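Local coordinates for Sca-family protein (Rickettsia rickettsii, PDB 4LQ8), which is a rickettsial surface cell antigen probably involved in cell adhesion, represented here by its N-terminal head domain, at residues R181-K186 with C194-T199; I224-K229 with R308-E313; H238-A243 with Y258-Y263; K274-P279 with K316-N321; A291-E296 with L304-G309. All coordinates share one frame; numbering follows the deposited sequence. Where two conformers were deposited one is given.

Interaction 1 (R181-K186 with C194-T199)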
# COMPACT_ATOMS: atom_id res chain seq x y z
N ARG A 181 9.87 17.41 -7.23
CA ARG A 181 8.73 17.61 -8.10
C ARG A 181 7.56 17.83 -7.17
O ARG A 181 7.57 17.38 -6.03
CB ARG A 181 8.43 16.44 -9.04
CG ARG A 181 9.37 16.25 -10.21
CD ARG A 181 9.32 14.77 -10.52
NE ARG A 181 8.70 14.48 -11.79
CZ ARG A 181 8.08 13.35 -12.11
NH1 ARG A 181 7.91 12.39 -11.20
NH2 ARG A 181 7.57 13.20 -13.31
N ALA A 182 6.54 18.54 -7.66
CA ALA A 182 5.36 18.83 -6.88
C ALA A 182 4.15 18.81 -7.76
O ALA A 182 4.26 19.02 -8.97
CB ALA A 182 5.50 20.20 -6.21
N THR A 183 2.99 18.53 -7.17
CA THR A 183 1.71 18.57 -7.88
C THR A 183 0.64 19.18 -6.98
O THR A 183 0.47 18.76 -5.83
CB THR A 183 1.31 17.21 -8.51
OG1 THR A 183 0.23 17.41 -9.41
CG2 THR A 183 0.96 16.13 -7.48
N VAL A 184 -0.04 20.20 -7.50
CA VAL A 184 -1.12 20.89 -6.77
C VAL A 184 -2.41 20.11 -7.09
O VAL A 184 -2.84 20.04 -8.25
CB VAL A 184 -1.22 22.40 -7.12
CG1 VAL A 184 -2.29 23.08 -6.27
CG2 VAL A 184 0.14 23.10 -6.92
N VAL A 185 -2.97 19.46 -6.08
CA VAL A 185 -4.19 18.67 -6.22
C VAL A 185 -5.38 19.62 -6.02
O VAL A 185 -5.55 20.15 -4.93
CB VAL A 185 -4.18 17.44 -5.28
CG1 VAL A 185 -5.52 16.72 -5.34
CG2 VAL A 185 -3.03 16.49 -5.62
N LYS A 186 -6.15 19.87 -7.08
CA LYS A 186 -7.27 20.81 -7.04
C LYS A 186 -8.63 20.14 -7.22
O LYS A 186 -8.75 19.24 -8.05
CB LYS A 186 -7.06 21.91 -8.10
CG LYS A 186 -5.96 22.89 -7.75
CD LYS A 186 -5.83 23.99 -8.80
CE LYS A 186 -4.79 25.01 -8.39
NZ LYS A 186 -4.73 26.16 -9.33
N CYS A 194 -4.54 19.98 -1.51
CA CYS A 194 -3.17 19.85 -1.00
C CYS A 194 -2.20 19.95 -2.18
O CYS A 194 -2.62 19.89 -3.33
CB CYS A 194 -3.00 18.51 -0.29
SG CYS A 194 -2.91 17.10 -1.43
N THR A 195 -0.90 20.06 -1.87
CA THR A 195 0.17 19.99 -2.85
C THR A 195 1.03 18.82 -2.41
O THR A 195 1.32 18.69 -1.23
CB THR A 195 0.93 21.32 -3.02
OG1 THR A 195 -0.01 22.35 -3.32
CG2 THR A 195 1.97 21.26 -4.14
N LEU A 196 1.35 17.91 -3.35
CA LEU A 196 2.15 16.73 -3.00
C LEU A 196 3.60 16.99 -3.37
O LEU A 196 3.87 17.49 -4.47
CB LEU A 196 1.64 15.46 -3.70
CG LEU A 196 0.19 15.04 -3.37
CD1 LEU A 196 -0.29 14.00 -4.36
CD2 LEU A 196 0.08 14.50 -1.94
N ASN A 197 4.52 16.72 -2.44
CA ASN A 197 5.95 16.88 -2.66
C ASN A 197 6.59 15.52 -2.91
O ASN A 197 6.45 14.63 -2.09
CB ASN A 197 6.63 17.56 -1.46
CG ASN A 197 8.08 17.87 -1.70
OD1 ASN A 197 8.44 18.72 -2.53
ND2 ASN A 197 8.96 17.11 -1.04
N GLU A 198 7.30 15.37 -4.02
CA GLU A 198 8.01 14.14 -4.36
C GLU A 198 9.52 14.45 -4.29
O GLU A 198 10.02 15.29 -5.05
CB GLU A 198 7.63 13.68 -5.78
CG GLU A 198 8.28 12.38 -6.21
CD GLU A 198 8.41 12.25 -7.71
OE1 GLU A 198 9.18 13.05 -8.30
OE2 GLU A 198 7.75 11.38 -8.31
N THR A 199 10.24 13.76 -3.38
CA THR A 199 11.69 13.90 -3.23
C THR A 199 12.33 12.68 -3.84
O THR A 199 12.02 11.56 -3.41
CB THR A 199 12.09 14.05 -1.74
OG1 THR A 199 11.35 15.13 -1.17
CG2 THR A 199 13.61 14.31 -1.55

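Interaction 2 (I224-K229 with R308-E313)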
# COMPACT_ATOMS: atom_id res chain seq x y z
N ILE A 224 7.16 10.32 -1.20
CA ILE A 224 6.14 11.37 -1.29
C ILE A 224 5.67 11.73 0.11
O ILE A 224 5.43 10.85 0.94
CB ILE A 224 5.01 10.99 -2.27
CG1 ILE A 224 5.57 10.91 -3.71
CG2 ILE A 224 3.83 11.98 -2.17
CD1 ILE A 224 4.76 10.07 -4.68
N ASP A 225 5.58 13.04 0.39
CA ASP A 225 5.15 13.51 1.69
C ASP A 225 3.61 13.51 1.79
O ASP A 225 2.99 14.56 1.80
CB ASP A 225 5.77 14.88 1.99
CG ASP A 225 5.71 15.31 3.44
OD1 ASP A 225 5.50 14.43 4.32
OD2 ASP A 225 5.90 16.51 3.72
N PHE A 226 3.00 12.32 1.85
CA PHE A 226 1.54 12.19 1.90
C PHE A 226 0.94 12.92 3.10
O PHE A 226 1.45 12.76 4.21
CB PHE A 226 1.11 10.72 1.91
CG PHE A 226 1.52 9.91 0.71
CD1 PHE A 226 0.74 9.91 -0.45
CD2 PHE A 226 2.67 9.12 0.74
CE1 PHE A 226 1.13 9.15 -1.57
CE2 PHE A 226 3.06 8.38 -0.37
CZ PHE A 226 2.27 8.38 -1.51
N PRO A 227 -0.11 13.77 2.91
CA PRO A 227 -0.68 14.46 4.07
C PRO A 227 -1.44 13.49 4.98
O PRO A 227 -1.93 12.47 4.52
CB PRO A 227 -1.60 15.53 3.44
CG PRO A 227 -1.97 14.96 2.12
CD PRO A 227 -0.85 14.08 1.67
N ILE A 228 -1.43 13.76 6.29
CA ILE A 228 -2.13 12.94 7.29
C ILE A 228 -3.47 13.60 7.52
O ILE A 228 -4.50 12.98 7.30
CB ILE A 228 -1.31 12.77 8.62
CG1 ILE A 228 0.12 12.22 8.35
CG2 ILE A 228 -2.06 11.92 9.65
CD1 ILE A 228 0.18 10.89 7.56
N LYS A 229 -3.45 14.88 7.89
CA LYS A 229 -4.63 15.69 8.12
C LYS A 229 -4.60 16.89 7.18
O LYS A 229 -3.58 17.56 7.04
CB LYS A 229 -4.74 16.10 9.60
CG LYS A 229 -5.15 14.91 10.47
CD LYS A 229 -5.47 15.29 11.90
CE LYS A 229 -5.79 14.07 12.74
NZ LYS A 229 -4.55 13.31 13.07
N ARG A 308 9.19 4.54 6.28
CA ARG A 308 8.64 3.86 7.45
C ARG A 308 7.87 4.81 8.39
O ARG A 308 6.78 4.47 8.84
CB ARG A 308 9.73 3.12 8.19
CG ARG A 308 9.16 1.89 8.85
CD ARG A 308 9.52 1.75 10.29
NE ARG A 308 9.34 0.35 10.65
CZ ARG A 308 10.01 -0.27 11.61
NH1 ARG A 308 10.91 0.39 12.33
NH2 ARG A 308 9.78 -1.55 11.87
N GLY A 309 8.45 5.98 8.64
CA GLY A 309 7.83 6.98 9.50
C GLY A 309 6.52 7.45 8.92
O GLY A 309 5.52 7.51 9.62
N LYS A 310 6.48 7.73 7.61
CA LYS A 310 5.24 8.15 6.95
C LYS A 310 4.19 7.00 6.97
O LYS A 310 3.02 7.24 7.28
CB LYS A 310 5.52 8.65 5.52
CG LYS A 310 4.27 9.10 4.75
CD LYS A 310 3.52 10.24 5.43
CE LYS A 310 4.33 11.53 5.47
NZ LYS A 310 3.51 12.62 6.04
N TYR A 311 4.63 5.78 6.68
CA TYR A 311 3.76 4.61 6.66
C TYR A 311 3.11 4.40 8.03
O TYR A 311 1.89 4.21 8.08
CB TYR A 311 4.55 3.37 6.25
CG TYR A 311 3.70 2.12 6.23
CD1 TYR A 311 2.80 1.88 5.20
CD2 TYR A 311 3.81 1.16 7.25
CE1 TYR A 311 2.03 0.72 5.17
CE2 TYR A 311 3.05 -0.01 7.22
CZ TYR A 311 2.16 -0.22 6.18
OH TYR A 311 1.40 -1.35 6.13
N LYS A 312 3.90 4.47 9.13
CA LYS A 312 3.37 4.35 10.49
C LYS A 312 2.37 5.47 10.83
O LYS A 312 1.35 5.19 11.44
CB LYS A 312 4.52 4.30 11.54
CG LYS A 312 5.49 3.11 11.36
CD LYS A 312 4.86 1.69 11.48
CE LYS A 312 5.81 0.58 11.01
NZ LYS A 312 5.36 -0.78 11.42
N GLU A 313 2.64 6.72 10.42
CA GLU A 313 1.72 7.85 10.64
C GLU A 313 0.39 7.62 9.89
O GLU A 313 -0.68 7.88 10.44
CB GLU A 313 2.31 9.15 10.11
CG GLU A 313 3.17 9.93 11.07
CD GLU A 313 3.90 11.10 10.42
OE1 GLU A 313 3.39 11.64 9.41
OE2 GLU A 313 5.00 11.45 10.91

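Interaction 3 (H238-A243 with Y258-Y263)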
# COMPACT_ATOMS: atom_id res chain seq x y z
N HIS A 238 -7.99 10.39 -4.20
CA HIS A 238 -7.41 9.04 -4.22
C HIS A 238 -6.13 9.10 -5.02
O HIS A 238 -6.09 9.68 -6.09
CB HIS A 238 -8.38 8.00 -4.78
CG HIS A 238 -9.66 7.94 -4.02
ND1 HIS A 238 -9.81 7.11 -2.92
CD2 HIS A 238 -10.82 8.62 -4.22
CE1 HIS A 238 -11.04 7.32 -2.49
NE2 HIS A 238 -11.68 8.22 -3.24
N LEU A 239 -5.06 8.53 -4.45
CA LEU A 239 -3.74 8.57 -5.04
C LEU A 239 -3.23 7.19 -5.28
O LEU A 239 -3.37 6.32 -4.43
CB LEU A 239 -2.77 9.30 -4.10
CG LEU A 239 -3.16 10.72 -3.64
CD1 LEU A 239 -2.16 11.22 -2.61
CD2 LEU A 239 -3.26 11.68 -4.85
N SER A 240 -2.61 6.97 -6.46
CA SER A 240 -2.00 5.69 -6.85
C SER A 240 -0.61 5.99 -7.34
O SER A 240 -0.45 6.51 -8.43
CB SER A 240 -2.81 4.99 -7.94
OG SER A 240 -4.06 4.53 -7.45
N MET A 241 0.41 5.70 -6.51
CA MET A 241 1.81 5.96 -6.82
C MET A 241 2.52 4.67 -7.16
O MET A 241 2.59 3.75 -6.35
CB MET A 241 2.49 6.74 -5.65
CG MET A 241 1.77 8.06 -5.29
SD MET A 241 1.71 9.29 -6.65
CE MET A 241 0.87 10.63 -5.84
N VAL A 242 3.01 4.59 -8.40
CA VAL A 242 3.65 3.39 -8.91
C VAL A 242 5.00 3.09 -8.19
O VAL A 242 5.74 4.00 -7.78
CB VAL A 242 3.78 3.43 -10.47
CG1 VAL A 242 4.88 4.41 -10.93
CG2 VAL A 242 4.00 2.03 -11.05
N ALA A 243 5.28 1.80 -8.04
CA ALA A 243 6.53 1.29 -7.49
C ALA A 243 7.64 1.62 -8.48
O ALA A 243 7.38 1.68 -9.68
CB ALA A 243 6.43 -0.22 -7.33
N TYR A 258 1.42 -0.64 -6.85
CA TYR A 258 1.27 0.73 -6.36
C TYR A 258 1.12 0.84 -4.85
O TYR A 258 0.72 -0.11 -4.18
CB TYR A 258 -0.02 1.33 -6.97
CG TYR A 258 -0.05 1.35 -8.49
CD1 TYR A 258 -0.40 0.21 -9.22
CD2 TYR A 258 0.26 2.50 -9.20
CE1 TYR A 258 -0.34 0.20 -10.61
CE2 TYR A 258 0.27 2.51 -10.60
CZ TYR A 258 -0.02 1.35 -11.30
OH TYR A 258 -0.03 1.35 -12.66
N PHE A 259 1.43 2.04 -4.35
CA PHE A 259 1.11 2.44 -3.00
C PHE A 259 -0.10 3.35 -3.21
O PHE A 259 -0.02 4.29 -4.01
CB PHE A 259 2.25 3.19 -2.30
CG PHE A 259 1.83 3.62 -0.91
CD1 PHE A 259 1.74 2.70 0.13
CD2 PHE A 259 1.48 4.94 -0.66
CE1 PHE A 259 1.30 3.09 1.40
CE2 PHE A 259 1.05 5.34 0.62
CZ PHE A 259 0.96 4.41 1.63
N THR A 260 -1.25 3.05 -2.58
CA THR A 260 -2.44 3.87 -2.75
C THR A 260 -2.82 4.52 -1.44
O THR A 260 -2.51 3.98 -0.39
CB THR A 260 -3.60 3.10 -3.44
OG1 THR A 260 -4.21 2.22 -2.50
CG2 THR A 260 -3.17 2.34 -4.73
N ALA A 261 -3.49 5.69 -1.51
CA ALA A 261 -3.95 6.44 -0.35
C ALA A 261 -5.33 7.01 -0.69
O ALA A 261 -5.54 7.55 -1.79
CB ALA A 261 -2.95 7.55 -0.01
N HIS A 262 -6.28 6.82 0.23
CA HIS A 262 -7.70 7.12 0.05
C HIS A 262 -8.22 8.09 1.07
O HIS A 262 -8.27 7.80 2.25
CB HIS A 262 -8.48 5.78 0.05
CG HIS A 262 -7.85 4.82 -0.90
ND1 HIS A 262 -8.03 4.93 -2.28
CD2 HIS A 262 -6.94 3.84 -0.66
CE1 HIS A 262 -7.28 4.00 -2.82
NE2 HIS A 262 -6.61 3.31 -1.89
N TYR A 263 -8.54 9.29 0.60
CA TYR A 263 -9.00 10.40 1.43
C TYR A 263 -10.43 10.72 1.04
O TYR A 263 -10.70 11.02 -0.12
CB TYR A 263 -8.13 11.66 1.21
CG TYR A 263 -6.65 11.48 1.49
CD1 TYR A 263 -5.80 10.91 0.54
CD2 TYR A 263 -6.08 11.96 2.67
CE1 TYR A 263 -4.42 10.83 0.76
CE2 TYR A 263 -4.71 11.87 2.90
CZ TYR A 263 -3.89 11.30 1.95
OH TYR A 263 -2.54 11.19 2.19

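Interaction 4 (K274-P279 with K316-N321)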
# COMPACT_ATOMS: atom_id res chain seq x y z
N LYS A 274 -8.78 7.55 4.99
CA LYS A 274 -9.60 6.41 5.39
C LYS A 274 -8.92 5.08 5.15
O LYS A 274 -9.25 4.07 5.79
CB LYS A 274 -10.95 6.43 4.61
CG LYS A 274 -11.81 7.70 4.85
CD LYS A 274 -12.51 7.69 6.19
CE LYS A 274 -13.26 8.97 6.44
NZ LYS A 274 -13.91 8.96 7.78
N GLU A 275 -8.03 5.04 4.16
CA GLU A 275 -7.43 3.77 3.76
C GLU A 275 -6.18 3.98 2.98
O GLU A 275 -5.99 5.02 2.36
CB GLU A 275 -8.45 3.03 2.87
CG GLU A 275 -8.40 1.52 2.93
CD GLU A 275 -8.62 0.92 4.31
OE1 GLU A 275 -7.62 0.69 5.01
OE2 GLU A 275 -9.79 0.70 4.71
N ILE A 276 -5.31 2.98 3.03
CA ILE A 276 -4.10 2.88 2.22
C ILE A 276 -4.02 1.44 1.73
O ILE A 276 -4.72 0.57 2.25
CB ILE A 276 -2.79 3.32 2.94
CG1 ILE A 276 -2.44 2.37 4.15
CG2 ILE A 276 -2.83 4.81 3.35
CD1 ILE A 276 -1.00 2.58 4.75
N SER A 277 -3.16 1.18 0.75
CA SER A 277 -2.89 -0.19 0.31
C SER A 277 -1.52 -0.24 -0.31
O SER A 277 -0.99 0.78 -0.76
CB SER A 277 -3.95 -0.70 -0.67
OG SER A 277 -3.67 -0.38 -2.02
N SER A 278 -0.99 -1.46 -0.41
CA SER A 278 0.28 -1.72 -1.08
C SER A 278 0.39 -3.21 -1.30
O SER A 278 -0.31 -3.98 -0.63
CB SER A 278 1.44 -1.22 -0.22
OG SER A 278 1.77 -2.13 0.82
N PRO A 279 1.34 -3.67 -2.15
CA PRO A 279 1.66 -5.11 -2.18
C PRO A 279 2.13 -5.54 -0.77
O PRO A 279 2.73 -4.72 -0.05
CB PRO A 279 2.84 -5.21 -3.17
CG PRO A 279 2.84 -3.95 -3.89
CD PRO A 279 2.29 -2.91 -2.99
N LYS A 316 -1.57 4.70 11.49
CA LYS A 316 -2.21 5.26 12.69
C LYS A 316 -3.52 6.05 12.37
O LYS A 316 -4.53 5.81 13.01
CB LYS A 316 -1.22 6.14 13.49
CG LYS A 316 -1.74 6.63 14.86
CD LYS A 316 -1.97 5.49 15.86
CE LYS A 316 -2.90 5.87 16.99
NZ LYS A 316 -3.23 4.71 17.86
N GLU A 317 -3.49 6.95 11.38
CA GLU A 317 -4.66 7.75 10.97
C GLU A 317 -5.78 6.86 10.37
O GLU A 317 -6.95 7.04 10.71
CB GLU A 317 -4.23 8.88 10.01
CG GLU A 317 -5.33 9.83 9.55
CD GLU A 317 -5.98 10.72 10.60
OE1 GLU A 317 -5.49 10.76 11.74
OE2 GLU A 317 -7.00 11.37 10.27
N VAL A 318 -5.40 5.88 9.52
CA VAL A 318 -6.31 4.91 8.91
C VAL A 318 -7.07 4.15 10.01
O VAL A 318 -8.31 4.06 9.95
CB VAL A 318 -5.59 3.96 7.90
CG1 VAL A 318 -6.45 2.74 7.54
CG2 VAL A 318 -5.17 4.71 6.63
N GLU A 319 -6.35 3.64 11.02
CA GLU A 319 -6.93 2.90 12.15
C GLU A 319 -7.88 3.77 12.98
O GLU A 319 -8.98 3.32 13.28
CB GLU A 319 -5.84 2.29 13.04
CG GLU A 319 -5.10 1.13 12.37
CD GLU A 319 -3.76 0.73 12.98
OE1 GLU A 319 -3.31 1.37 13.96
OE2 GLU A 319 -3.15 -0.23 12.45
N LEU A 320 -7.49 5.03 13.25
CA LEU A 320 -8.35 5.98 13.99
C LEU A 320 -9.65 6.27 13.21
O LEU A 320 -10.69 6.49 13.83
CB LEU A 320 -7.59 7.27 14.33
CG LEU A 320 -6.53 7.16 15.45
CD1 LEU A 320 -5.60 8.39 15.45
CD2 LEU A 320 -7.19 7.02 16.84
N ASN A 321 -9.59 6.19 11.86
CA ASN A 321 -10.72 6.45 10.97
C ASN A 321 -11.44 5.17 10.56
O ASN A 321 -12.19 5.16 9.58
CB ASN A 321 -10.30 7.31 9.77
CG ASN A 321 -9.87 8.70 10.17
OD1 ASN A 321 -10.30 9.23 11.19
ND2 ASN A 321 -9.00 9.30 9.41
O HOH W 1 -11.90 4.28 7.01

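Interaction 5 (A291-E296 with L304-G309)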
# COMPACT_ATOMS: atom_id res chain seq x y z
N ALA A 291 13.66 4.93 6.52
CA ALA A 291 13.78 3.69 5.75
C ALA A 291 12.67 3.62 4.65
O ALA A 291 11.48 3.77 4.96
CB ALA A 291 13.69 2.49 6.66
N ILE A 292 13.07 3.46 3.39
CA ILE A 292 12.15 3.42 2.27
C ILE A 292 11.44 2.06 2.19
O ILE A 292 12.04 1.03 2.45
CB ILE A 292 12.84 3.87 0.94
CG1 ILE A 292 11.79 4.28 -0.14
CG2 ILE A 292 13.83 2.83 0.41
CD1 ILE A 292 10.93 5.62 0.23
N ALA A 293 10.16 2.09 1.82
CA ALA A 293 9.38 0.87 1.64
C ALA A 293 9.89 0.18 0.39
O ALA A 293 10.24 0.85 -0.58
CB ALA A 293 7.89 1.22 1.45
N TYR A 294 9.95 -1.14 0.42
CA TYR A 294 10.33 -1.91 -0.76
C TYR A 294 9.59 -3.23 -0.75
O TYR A 294 9.07 -3.65 0.29
CB TYR A 294 11.86 -2.09 -0.93
CG TYR A 294 12.51 -3.15 -0.06
CD1 TYR A 294 13.06 -2.82 1.17
CD2 TYR A 294 12.63 -4.47 -0.51
CE1 TYR A 294 13.73 -3.77 1.94
CE2 TYR A 294 13.27 -5.43 0.27
CZ TYR A 294 13.83 -5.08 1.49
OH TYR A 294 14.47 -6.04 2.23
N ILE A 295 9.54 -3.87 -1.92
CA ILE A 295 8.90 -5.16 -2.14
C ILE A 295 9.71 -5.94 -3.16
O ILE A 295 10.37 -5.36 -4.03
CB ILE A 295 7.40 -5.02 -2.63
CG1 ILE A 295 7.30 -4.12 -3.87
CG2 ILE A 295 6.47 -4.50 -1.51
CD1 ILE A 295 6.48 -4.57 -4.86
N GLU A 296 9.59 -7.24 -3.09
CA GLU A 296 10.11 -8.17 -4.07
C GLU A 296 8.81 -8.57 -4.77
O GLU A 296 7.83 -8.82 -4.08
CB GLU A 296 10.76 -9.36 -3.38
CG GLU A 296 11.72 -10.09 -4.30
CD GLU A 296 12.42 -11.26 -3.66
OE1 GLU A 296 12.58 -11.28 -2.41
OE2 GLU A 296 12.84 -12.16 -4.42
N LEU A 304 8.68 1.68 -2.87
CA LEU A 304 7.43 2.42 -2.90
C LEU A 304 7.76 3.84 -2.40
O LEU A 304 8.79 4.02 -1.76
CB LEU A 304 6.32 1.73 -2.07
CG LEU A 304 5.95 0.28 -2.50
CD1 LEU A 304 4.84 -0.24 -1.65
CD2 LEU A 304 5.41 0.24 -3.91
N ALA A 305 6.89 4.84 -2.69
CA ALA A 305 7.14 6.25 -2.37
C ALA A 305 6.77 6.63 -0.95
O ALA A 305 6.29 7.73 -0.71
CB ALA A 305 6.41 7.13 -3.38
N VAL A 306 6.97 5.73 -0.01
CA VAL A 306 6.60 5.96 1.39
C VAL A 306 7.71 5.48 2.33
O VAL A 306 8.26 4.38 2.15
CB VAL A 306 5.19 5.33 1.68
CG1 VAL A 306 5.20 3.79 1.74
CG2 VAL A 306 4.54 5.94 2.92
N THR A 307 8.07 6.30 3.29
CA THR A 307 9.11 5.90 4.25
C THR A 307 8.41 5.19 5.40
O THR A 307 7.20 5.28 5.53
CB THR A 307 9.88 7.12 4.78
OG1 THR A 307 8.96 7.96 5.47
CG2 THR A 307 10.66 7.89 3.68
N ARG A 308 9.19 4.54 6.28
CA ARG A 308 8.64 3.86 7.45
C ARG A 308 7.87 4.81 8.39
O ARG A 308 6.78 4.47 8.84
CB ARG A 308 9.73 3.12 8.19
CG ARG A 308 9.16 1.89 8.85
CD ARG A 308 9.52 1.75 10.29
NE ARG A 308 9.34 0.35 10.65
CZ ARG A 308 10.01 -0.27 11.61
NH1 ARG A 308 10.91 0.39 12.33
NH2 ARG A 308 9.78 -1.55 11.87
N GLY A 309 8.45 5.98 8.64
CA GLY A 309 7.83 6.98 9.50
C GLY A 309 6.52 7.45 8.92
O GLY A 309 5.52 7.51 9.62

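Interaction 1 (R181-K186 with C194-T199)
The two faces of the antiparallel beta hairpin made by strands 181-186 and 194-199 are packed differently. T183, V185, C194 and L196 line the tight face. The methyl CG2 of T183 runs alongside L196, 3.9 Å from its CB, while V185 crosses the leucine obliquely, its CG2 3.9 Å from L196 CD1. C194 turns SG to within 4.1 Å of V185 CB. T183 sets OG1 anti to its backbone N (chi1 -167°), so one side chain serves two needs: its methyl meets the leucine and its hydroxyl bonds to the carbonyl of Q170. Farther along this face R181 and E198 lie side by side in a salt bridge, R181 NH1 standing 3.1 Å from E198 OE2 with guanidinium and carboxylate planes 28° apart. Both hydrogen bonds of the bridge are weak, but R222 also grips the carboxylate, which probably helps keep it ionised. The other face is loose and exposed at V184 and T195, which meet through V184 CG2 and T195 OG1 at 3.7 Å; that hydroxyl bonds to E192. The hairpin lies between strands 172-173 and 215-224 in the six-stranded antiparallel sheet, and L196 packs on L239 and M241 of strand 236-245 in the second sheet.

Interaction 2 (I224-K229 with R308-E313)
The F226 ring has I224 CG2 over the centre of one face, 3.8 Å above its plane, and K310 CG at its edge; it also meets the ring of F259, the planes turned by about 55°. F226 closes an inverse gamma turn centred on D225 at the start of a loop, which is tied to the first turns of helix 308-320 by a salt-bridge network of D225, K310 and E313. Lysine suits this place because its long chain can pass apolar neighbours before delivering a charge. K310 sets CG anti to the backbone N and then bends at chi2 and chi3 (59° and 66°), which carries the amine back to the loop. Its methylenes slide past I228 in the opposite direction, with K310 CD 4.0 Å from I228 CD1. The isoleucine, crossing E313 at about a right angle, also brings CD1 to 3.8 Å from E313 CB. E313 in turn bridges the lysine within the helix, OE1 lying 3.5 Å from K310 NZ. D225 OD1 accepts a weak bond from K310 NZ at 3.2 Å, whereas the firmer grip is in the carbonyl plane of F226, where K310 NZ donates to O at 2.8 Å.

Interaction 3 (H238-A243 with Y258-Y263)
Backbone hydrogen bonds lace these antiparallel strands together in regular alternation. L239 and A261 exchange two, as do M241 and F259, each donor lying in the plane of its acceptor carbonyl; the bond from M241 N to F259 O measures 2.9 Å. H238 with H262, S240 with T260 and V242 with Y258 are the non-hydrogen-bonded pairs, where close-set side chains meet directly.

Polar contact centres on the imidazoles. The H238 and H262 side chains run at about a right angle and join ND1 to ND1 at 2.9 Å, rim to rim, the ring planes 46° apart. Such a bond needs one nitrogen protonated and the other bare, which suits histidine, able to play either part. H262 NE2 is bonded to T260 OG1 at 2.7 Å, and D63 takes H238 NE2, so both rings are fixed at both nitrogens.

Apolar contact is divided between the faces. On the histidine face, beyond S240 and T260, V242 approaches Y258 obliquely, its CB 3.6 Å from CE2, and its CG2 makes an off-centre CH-pi contact, 4.3 Å from the ring centroid. On the reverse face L239 CD1 reaches Y263 CE1 at 4.1 Å, next to small A261.

The pair sits deep in the mixed sheet, with strand 271-277 alongside 258-265, helix 64-90 packed on the histidine face and M314 of helix 308-320 on the face of F259, A261 and Y263.

Interaction 4 (K274-P279 with K316-N321)
Strand 274-277 and helix 316-320 cross at 136° between their N-to-C directions, their axes 7.1 Å apart at closest approach. A classic beta bulge interrupts the strand, K274 and E275 both facing H262, and the last turn of the helix packs against it. V318 carries the apolar part. With CG1 anti to its backbone N and CG2 beside it, the valine spreads two methyls over the strand: CG1 lies 3.6 Å from K274 O and 3.5 Å from E275 OE1, while CG2 meets I276 CG2 at 4.0 Å. A short branched side chain fits so close a backbone approach. E275 is buried yet well satisfied: the chain bends at chi2, OE1 bonds to S325, and OE2 forms a salt bridge with R70, which would favour the ionised form. K274 contributes its methylenes, CD resting 4.2 Å from N321 CB, while its NZ goes to Q272. N321, just past the helix, suits its place because ND2 donates twice, to L273 O and, at 3.0 Å, to E317 OE2, approached from above the carboxylate plane. One water completes the junction, donating to K274 O at 2.9 Å and to N321 O at 2.7 Å.

Interaction 5 (A291-E296 with L304-G309)
I292 holds CG1 anti to its backbone N (chi1 -161°) and then turns at chi2 (66°), swinging CD1 across to the opposite backbone. There the methyl sits 3.3 Å from L304 O and 3.5 Å from V306 O, with T307 CG2 at 4.1 Å. V306 places CG1 in the crowded position between its own N and carbonyl carbon (chi1 73°), and this brings CG1 to 3.7 Å from A293 CB. The same alanine CB lies 3.9 Å from L304 CB. A residue this small suits the spot, since its methyl touches both larger side chains and lies close to the backbone.

Strand 292-297 pairs antiparallel with the returning chain, which turns a corner at A305 before a short strand, 306-307, leads directly into helix 308-320. I292 and T307 form a non-hydrogen-bonded pair, and T307 is the N-cap, its OG1 accepting from K310 N. Threonine serves both roles, being beta-branched for the strand and hydroxyl-bearing for the cap.

Three backbone bonds hold the strand to the chain on both sides of the corner. L304 N reaches A293 O at 2.9 Å, approaching well above the carbonyl plane. A293 N donates to V306 O at 3.0 Å, nearly along the C=O axis. At the helix start R308 N bonds to A291 O at 2.8 Å, again almost in line with the carbonyl.

Along the chain, interaction 1 closes before the rest begin; interaction 3 is nested inside the loop closed by interaction 2, interaction 5 inside that of interaction 4, and interactions 2 and 4 cross. Interaction 1 belongs to the six-stranded antiparallel sheet, while interactions 3, 4 and 5 reach the mixed sheet. Helix 308-320 is common to interactions 2, 4 and 5. Centres of interactions 2 and 4 are about 10 Å apart, those of 1 and 4 about 20 Å with no touch. Interactions 2 and 3 each touch all the others, interaction 2 by N197-D225, P227-Y263, K229-E317 and I224-A305. This is consistent with sheets and helix packing as one unit of the head domain.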